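Local atomic coordinates of dipeptidase AC. Metallo peptidase. MEROPS family M19 (Rhodobacter sphaeroides, PDB entry 3LY0), a protein that probably hydrolyses dipeptides as a zinc-dependent metallodipeptidase, and here holds a phosphinate mimic of L-Ala-D-Ala at a pair of zinc ions. Residues N14-L18 with F55-V59; S161-S167 with I206-H212. All coordinates share one frame; numbering follows the deposited sequence.

Interaction 1. Residues N14-L18 with F55-V59; sequences NDFLL and FAIYV. With ZN (zinc ion), chain D; LY0 ((2R)-3-[(R)-[(1R)-1-aminoethyl](hydroxy)phosphoryl]-2-methylpropanoic acid), chain C.
D15 packs its OD1 3.6 Å from CB of A56, where a small residue suits the space, and chelates a zinc ion through OD1 (2.3 Å) and OD2 (2.2 Å); H13 and E139 bind the same ion. Its N1 ligand, from the phosphinate, sits 3.4 Å above one face of the Y58 ring. L18 CD2 comes to the edge of that ring, and Y58 OH is hydrogen-bonded to H65. Behind the metal, a water joins D15 OD1 to A56 O, and L17 CD1 fills in against I57 CG1. N14 and F55 pair as a parallel bridge, and the N-H of the next residue, A56, donates to N14 O at 3.0 Å. The amide of N14 stands upright over one face of the F55 ring, planes 86° apart, with ND2 3.3 Å above the centre. N14 CG sits between the backbone N and the carbonyl carbon (chi1 80°), which curls OD1 back to accept F16 N at 2.8 Å on an in-plane lone pair, an Asx turn leading into helix 16-22. With an alanine here, the N-H of F16 would probably lose this acceptor and the F55 face its amide cover. Strand ends that deliver metal ligands to the mouth of a TIM barrel are characteristic of the M19 dipeptidase site.

Interaction 2. Residues S161-S167 with I206-H212; sequences SLGPVWS and IMLDLSH. With ZN (zinc ion), chain E; LY0 ((2R)-3-[(R)-[(1R)-1-aminoethyl](hydroxy)phosphoryl]-2-methylpropanoic acid), chain C.
S161 pairs with M207 and L162 with L208 as parallel strands. L162 sits between two backbone partners: its N donates to M207 O at 2.8 Å, and its O accepts D209 N at 2.9 Å. G163 brings its CA to 3.3 Å from D209 O, where a side chain would be tight. Beyond the paired residues the chains are spanned by water: one water donates to both V165 O and S211 O, and another takes the N-H of V165 and donates to D209 O.

Apolar contacts line the strands. I206 CG2 meets L162 CB, and P164 CG touches L208 CD2, the two side chains crossing at about a right angle; L162 and L208 also pack on helix 192-204.

Polar side chains fix the turn. D209 OD1 accepts the N-H of S211 in an Asx turn, while its OD2 is hydrogen-bonded to T232.

The aromatic and metal contacts gather around H212. Its ND1 donates to S167 OG at 2.8 Å, almost in the ring plane, and S167 OG is also bonded to V176 O. W166 CD1 lies 3.3 Å above one face of the imidazole, offset toward the rim. W166 is extended at chi1 (-177°, CG anti to the backbone N), which carries the indole to the ligand, where NE1 donates to the phosphinate O32 at 2.7 Å.

With ND1 donating to S167 OG, H212 NE2 faces the zinc ion at 2.2 Å; the serine is well placed to fix the ring's rotation from the second shell, and may make it a better ligand. O32 binds that zinc ion too, so its negative charge is probably shared between metal and indole N-H.

How the interactions relate
Interaction 1 closes before interaction 2 opens along the chain, and their centres lie about 13 Å apart. Strands 50-57 and 159-163 both pair with strand 132-139 in the same parallel sheet, with 207-208 beyond 159-163, so the two contacts stand on either side of that strand in the TIM-barrel fold. They meet directly where Y58 CE1 packs 3.5 Å from W166 CE2, the two rings lining the ligand pocket together. Each serves a different zinc ion, and E139, at the end of strand 132-139, binds both. Neighbouring strands thus bring together one two-metal site; phosphinate O31 bonds to both zinc ions and so bridges them, and R244 adds a further hydrogen bond to the ligand.

Interaction 1. Residues N14-L18 with F55-V59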
loop_
_atom_site.group_PDB
_atom_site.type_symbol
_atom_site.label_atom_id
_atom_site.label_comp_id
_atom_site.label_asym_id
_atom_site.label_seq_id
_atom_site.Cartn_x
_atom_site.Cartn_y
_atom_site.Cartn_z
ATOM N N ASN A 14 2.896 -1.602 -3.528
ATOM C CA ASN A 14 2.966 -1.403 -4.974
ATOM C C ASN A 14 2.044 -2.354 -5.709
ATOM O O ASN A 14 1.680 -3.404 -5.177
ATOM C CB ASN A 14 4.410 -1.516 -5.504
ATOM C CG ASN A 14 4.860 -2.954 -5.682
ATOM O OD1 ASN A 14 4.395 -3.663 -6.577
ATOM N ND2 ASN A 14 5.785 -3.389 -4.834
ATOM N N ASP A 15 1.666 -1.965 -6.925
ATOM C CA ASP A 15 0.785 -2.762 -7.760
ATOM C C ASP A 15 1.476 -3.303 -9.008
ATOM O O ASP A 15 0.849 -3.475 -10.048
ATOM C CB ASP A 15 -0.453 -1.948 -8.134
ATOM C CG ASP A 15 -1.315 -1.641 -6.930
ATOM O OD1 ASP A 15 -1.881 -2.588 -6.341
ATOM O OD2 ASP A 15 -1.421 -0.464 -6.547
ATOM N N PHE A 16 2.770 -3.591 -8.899
ATOM C CA PHE A 16 3.476 -4.190 -10.020
ATOM C C PHE A 16 2.788 -5.454 -10.540
ATOM O O PHE A 16 2.785 -5.703 -11.740
ATOM C CB PHE A 16 4.919 -4.506 -9.641
ATOM C CG PHE A 16 5.710 -5.115 -10.755
ATOM C CD1 PHE A 16 6.040 -6.456 -10.719
ATOM C CD2 PHE A 16 6.092 -4.351 -11.847
ATOM C CE1 PHE A 16 6.766 -7.034 -11.746
ATOM C CE2 PHE A 16 6.809 -4.914 -12.882
ATOM C CZ PHE A 16 7.152 -6.260 -12.830
ATOM N N LEU A 17 2.203 -6.250 -9.650
ATOM C CA LEU A 17 1.567 -7.493 -10.081
ATOM C C LEU A 17 0.428 -7.239 -11.072
ATOM O O LEU A 17 0.124 -8.090 -11.905
ATOM C CB LEU A 17 1.062 -8.304 -8.881
ATOM C CG LEU A 17 2.144 -8.940 -8.005
ATOM C CD1 LEU A 17 1.521 -9.508 -6.752
ATOM C CD2 LEU A 17 2.906 -10.030 -8.779
ATOM N N LEU A 18 -0.197 -6.067 -10.994
ATOM C CA LEU A 18 -1.267 -5.761 -11.927
ATOM C C LEU A 18 -0.729 -5.712 -13.352
ATOM O O LEU A 18 -1.423 -6.061 -14.310
ATOM C CB LEU A 18 -1.949 -4.439 -11.547
ATOM C CG LEU A 18 -3.205 -4.050 -12.324
ATOM C CD1 LEU A 18 -4.350 -5.001 -12.033
ATOM C CD2 LEU A 18 -3.593 -2.618 -11.958
ATOM N N PHE A 55 3.916 -6.323 -2.074
ATOM C CA PHE A 55 3.397 -6.499 -3.429
ATOM C C PHE A 55 1.924 -6.875 -3.351
ATOM O O PHE A 55 1.575 -7.964 -2.904
ATOM C CB PHE A 55 4.216 -7.572 -4.166
ATOM C CG PHE A 55 5.581 -7.096 -4.574
ATOM C CD1 PHE A 55 5.832 -6.708 -5.885
ATOM C CD2 PHE A 55 6.597 -7.000 -3.635
ATOM C CE1 PHE A 55 7.090 -6.228 -6.258
ATOM C CE2 PHE A 55 7.851 -6.513 -3.995
ATOM C CZ PHE A 55 8.094 -6.137 -5.302
ATOM N N ALA A 56 1.073 -5.945 -3.767
ATOM C CA ALA A 56 -0.364 -6.110 -3.625
ATOM C C ALA A 56 -0.973 -7.002 -4.685
ATOM O O ALA A 56 -0.701 -6.858 -5.882
ATOM C CB ALA A 56 -1.048 -4.743 -3.638
ATOM N N ILE A 57 -1.815 -7.912 -4.209
ATOM C CA ILE A 57 -2.756 -8.649 -5.036
ATOM C C ILE A 57 -4.069 -7.887 -4.924
ATOM O O ILE A 57 -4.672 -7.837 -3.855
ATOM C CB ILE A 57 -2.928 -10.078 -4.502
ATOM C CG1 ILE A 57 -1.615 -10.863 -4.638
ATOM C CG2 ILE A 57 -4.098 -10.785 -5.195
ATOM C CD1 ILE A 57 -1.580 -12.127 -3.830
ATOM N N TYR A 58 -4.494 -7.278 -6.025
ATOM C CA TYR A 58 -5.685 -6.441 -6.047
ATOM C C TYR A 58 -6.515 -6.844 -7.252
ATOM O O TYR A 58 -5.989 -6.935 -8.353
ATOM C CB TYR A 58 -5.284 -4.959 -6.107
ATOM C CG TYR A 58 -6.162 -4.084 -6.975
ATOM C CD1 TYR A 58 -7.398 -3.626 -6.525
ATOM C CD2 TYR A 58 -5.744 -3.705 -8.241
ATOM C CE1 TYR A 58 -8.197 -2.830 -7.328
ATOM C CE2 TYR A 58 -6.525 -2.901 -9.042
ATOM C CZ TYR A 58 -7.751 -2.472 -8.588
ATOM O OH TYR A 58 -8.518 -1.665 -9.406
ATOM N N VAL A 59 -7.801 -7.108 -7.028
ATOM C CA VAL A 59 -8.689 -7.581 -8.086
ATOM C C VAL A 59 -9.426 -6.396 -8.703
ATOM O O VAL A 59 -10.226 -5.745 -8.034
ATOM C CB VAL A 59 -9.713 -8.604 -7.531
ATOM C CG1 VAL A 59 -10.701 -9.026 -8.615
ATOM C CG2 VAL A 59 -8.997 -9.805 -6.950
HETATM ZN ZN ZN D . -2.858 -1.079 -4.972
HETATM P P LY0 C . -4.583 1.539 -5.618
HETATM C C1 LY0 C . -5.886 0.640 -7.919
HETATM N N1 LY0 C . -4.516 -0.954 -6.605
HETATM C C2 LY0 C . -4.662 0.418 -7.057
HETATM C C4 LY0 C . -4.358 3.275 -6.175
HETATM C C5 LY0 C . -5.284 4.278 -5.546
HETATM C C6 LY0 C . -5.378 4.133 -4.052
HETATM C C7 LY0 C . -5.095 5.693 -6.028
HETATM O O31 LY0 C . -3.416 1.052 -4.792
HETATM O O32 LY0 C . -5.890 1.373 -4.774
HETATM O O61 LY0 C . -6.377 4.769 -3.390
HETATM O O62 LY0 C . -4.584 3.420 -3.415
HETATM O O HOH W 1 1.988 -5.915 -6.754
HETATM O O HOH W 2 -1.979 -5.059 -7.740
#

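Interaction 2. Residues S161-S167 with I206-H212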
loop_
_atom_site.group_PDB
_atom_site.type_symbol
_atom_site.label_atom_id
_atom_site.label_comp_id
_atom_site.label_asym_id
_atom_site.label_seq_id
_atom_site.Cartn_x
_atom_site.Cartn_y
_atom_site.Cartn_z
ATOM N N SER A 161 -0.125 -10.123 4.772
ATOM C CA SER A 161 -0.709 -8.803 4.931
ATOM C C SER A 161 -2.005 -8.753 4.157
ATOM O O SER A 161 -2.092 -9.290 3.055
ATOM C CB SER A 161 0.255 -7.769 4.351
ATOM O OG SER A 161 -0.225 -6.460 4.550
ATOM N N LEU A 162 -3.012 -8.094 4.721
ATOM C CA LEU A 162 -4.336 -8.072 4.125
ATOM C C LEU A 162 -5.075 -6.786 4.485
ATOM O O LEU A 162 -5.226 -6.447 5.666
ATOM C CB LEU A 162 -5.134 -9.295 4.618
ATOM C CG LEU A 162 -6.599 -9.398 4.211
ATOM C CD1 LEU A 162 -6.753 -9.403 2.704
ATOM C CD2 LEU A 162 -7.252 -10.639 4.820
ATOM N N GLY A 163 -5.537 -6.074 3.458
ATOM C CA GLY A 163 -6.535 -5.032 3.649
ATOM C C GLY A 163 -7.916 -5.627 3.415
ATOM O O GLY A 163 -8.202 -6.135 2.337
ATOM N N PRO A 164 -8.793 -5.582 4.426
ATOM C CA PRO A 164 -10.110 -6.206 4.243
ATOM C C PRO A 164 -10.881 -5.669 3.041
ATOM O O PRO A 164 -11.651 -6.413 2.419
ATOM C CB PRO A 164 -10.838 -5.871 5.545
ATOM C CG PRO A 164 -9.738 -5.751 6.558
ATOM C CD PRO A 164 -8.566 -5.143 5.812
ATOM N N VAL A 165 -10.712 -4.387 2.732
ATOM C CA VAL A 165 -11.396 -3.803 1.593
ATOM C C VAL A 165 -10.483 -2.962 0.714
ATOM O O VAL A 165 -9.482 -2.405 1.177
ATOM C CB VAL A 165 -12.586 -2.916 2.027
ATOM C CG1 VAL A 165 -13.549 -3.692 2.921
ATOM C CG2 VAL A 165 -12.095 -1.621 2.716
ATOM N N TRP A 166 -10.849 -2.882 -0.562
ATOM C CA TRP A 166 -10.375 -1.850 -1.459
ATOM C C TRP A 166 -11.492 -0.791 -1.426
ATOM O O TRP A 166 -12.316 -0.802 -0.501
ATOM C CB TRP A 166 -10.129 -2.437 -2.858
ATOM C CG TRP A 166 -9.576 -1.446 -3.809
ATOM C CD1 TRP A 166 -8.356 -0.819 -3.729
ATOM C CD2 TRP A 166 -10.214 -0.938 -4.985
ATOM N NE1 TRP A 166 -8.207 0.051 -4.784
ATOM C CE2 TRP A 166 -9.335 0.007 -5.563
ATOM C CE3 TRP A 166 -11.450 -1.171 -5.597
ATOM C CZ2 TRP A 166 -9.644 0.703 -6.730
ATOM C CZ3 TRP A 166 -11.759 -0.462 -6.762
ATOM C CH2 TRP A 166 -10.859 0.458 -7.312
ATOM N N SER A 167 -11.531 0.111 -2.402
ATOM C CA SER A 167 -12.596 1.119 -2.438
ATOM C C SER A 167 -13.838 0.530 -3.124
ATOM O O SER A 167 -14.222 0.943 -4.224
ATOM C CB SER A 167 -12.090 2.389 -3.118
ATOM O OG SER A 167 -11.257 3.135 -2.230
ATOM N N ILE A 206 -1.290 -12.181 10.604
ATOM C CA ILE A 206 -1.387 -11.499 9.314
ATOM C C ILE A 206 -1.647 -10.021 9.581
ATOM O O ILE A 206 -2.598 -9.673 10.275
ATOM C CB ILE A 206 -2.544 -12.082 8.469
ATOM C CG1 ILE A 206 -2.251 -13.546 8.117
ATOM C CG2 ILE A 206 -2.768 -11.253 7.203
ATOM C CD1 ILE A 206 -3.392 -14.250 7.414
ATOM N N MET A 207 -0.799 -9.149 9.037
ATOM C CA MET A 207 -0.961 -7.706 9.227
ATOM C C MET A 207 -2.245 -7.230 8.570
ATOM O O MET A 207 -2.529 -7.579 7.431
ATOM C CB MET A 207 0.232 -6.959 8.613
ATOM C CG MET A 207 0.344 -5.455 8.967
ATOM S SD MET A 207 1.455 -4.508 7.847
ATOM C CE MET A 207 0.274 -4.074 6.565
ATOM N N LEU A 208 -3.016 -6.424 9.292
ATOM C CA LEU A 208 -4.196 -5.788 8.720
ATOM C C LEU A 208 -3.841 -4.407 8.199
ATOM O O LEU A 208 -3.149 -3.645 8.872
ATOM C CB LEU A 208 -5.279 -5.664 9.786
ATOM C CG LEU A 208 -5.884 -6.998 10.198
ATOM C CD1 LEU A 208 -6.449 -6.907 11.610
ATOM C CD2 LEU A 208 -6.951 -7.399 9.196
ATOM N N ASP A 209 -4.321 -4.094 7.002
ATOM C CA ASP A 209 -4.058 -2.814 6.358
ATOM C C ASP A 209 -5.362 -2.021 6.289
ATOM O O ASP A 209 -6.354 -2.481 5.704
ATOM C CB ASP A 209 -3.517 -3.058 4.950
ATOM C CG ASP A 209 -3.159 -1.774 4.212
ATOM O OD1 ASP A 209 -3.189 -0.671 4.808
ATOM O OD2 ASP A 209 -2.840 -1.882 3.006
ATOM N N LEU A 210 -5.354 -0.831 6.882
ATOM C CA LEU A 210 -6.533 0.024 6.946
ATOM C C LEU A 210 -6.701 0.949 5.743
ATOM O O LEU A 210 -7.743 1.590 5.603
ATOM C CB LEU A 210 -6.478 0.866 8.220
ATOM C CG LEU A 210 -6.344 0.080 9.526
ATOM C CD1 LEU A 210 -5.850 0.990 10.639
ATOM C CD2 LEU A 210 -7.681 -0.528 9.891
ATOM N N SER A 211 -5.686 1.058 4.880
ATOM C CA SER A 211 -5.849 1.879 3.680
ATOM C C SER A 211 -7.061 1.389 2.879
ATOM O O SER A 211 -7.210 0.186 2.626
ATOM C CB SER A 211 -4.585 1.883 2.805
ATOM O OG SER A 211 -3.502 2.538 3.454
ATOM N N HIS A 212 -7.917 2.347 2.525
ATOM C CA HIS A 212 -9.205 2.147 1.827
ATOM C C HIS A 212 -10.390 1.920 2.735
ATOM O O HIS A 212 -11.512 2.161 2.321
ATOM C CB HIS A 212 -9.168 1.029 0.784
ATOM C CG HIS A 212 -8.296 1.338 -0.384
ATOM N ND1 HIS A 212 -8.744 2.049 -1.475
ATOM C CD2 HIS A 212 -7.008 1.009 -0.642
ATOM C CE1 HIS A 212 -7.753 2.177 -2.343
ATOM N NE2 HIS A 212 -6.698 1.532 -1.871
HETATM ZN ZN ZN E . -4.757 1.258 -2.866
HETATM P P LY0 C . -4.583 1.539 -5.618
HETATM C C1 LY0 C . -5.886 0.640 -7.919
HETATM N N1 LY0 C . -4.516 -0.954 -6.605
HETATM C C2 LY0 C . -4.662 0.418 -7.057
HETATM C C4 LY0 C . -4.358 3.275 -6.175
HETATM C C5 LY0 C . -5.284 4.278 -5.546
HETATM C C6 LY0 C . -5.378 4.133 -4.052
HETATM C C7 LY0 C . -5.095 5.693 -6.028
HETATM O O31 LY0 C . -3.416 1.052 -4.792
HETATM O O32 LY0 C . -5.890 1.373 -4.774
HETATM O O61 LY0 C . -6.377 4.769 -3.390
HETATM O O62 LY0 C . -4.584 3.420 -3.415
HETATM O O HOH W 3 -6.665 -2.277 1.311
HETATM O O HOH W 4 -8.814 -2.267 4.113
#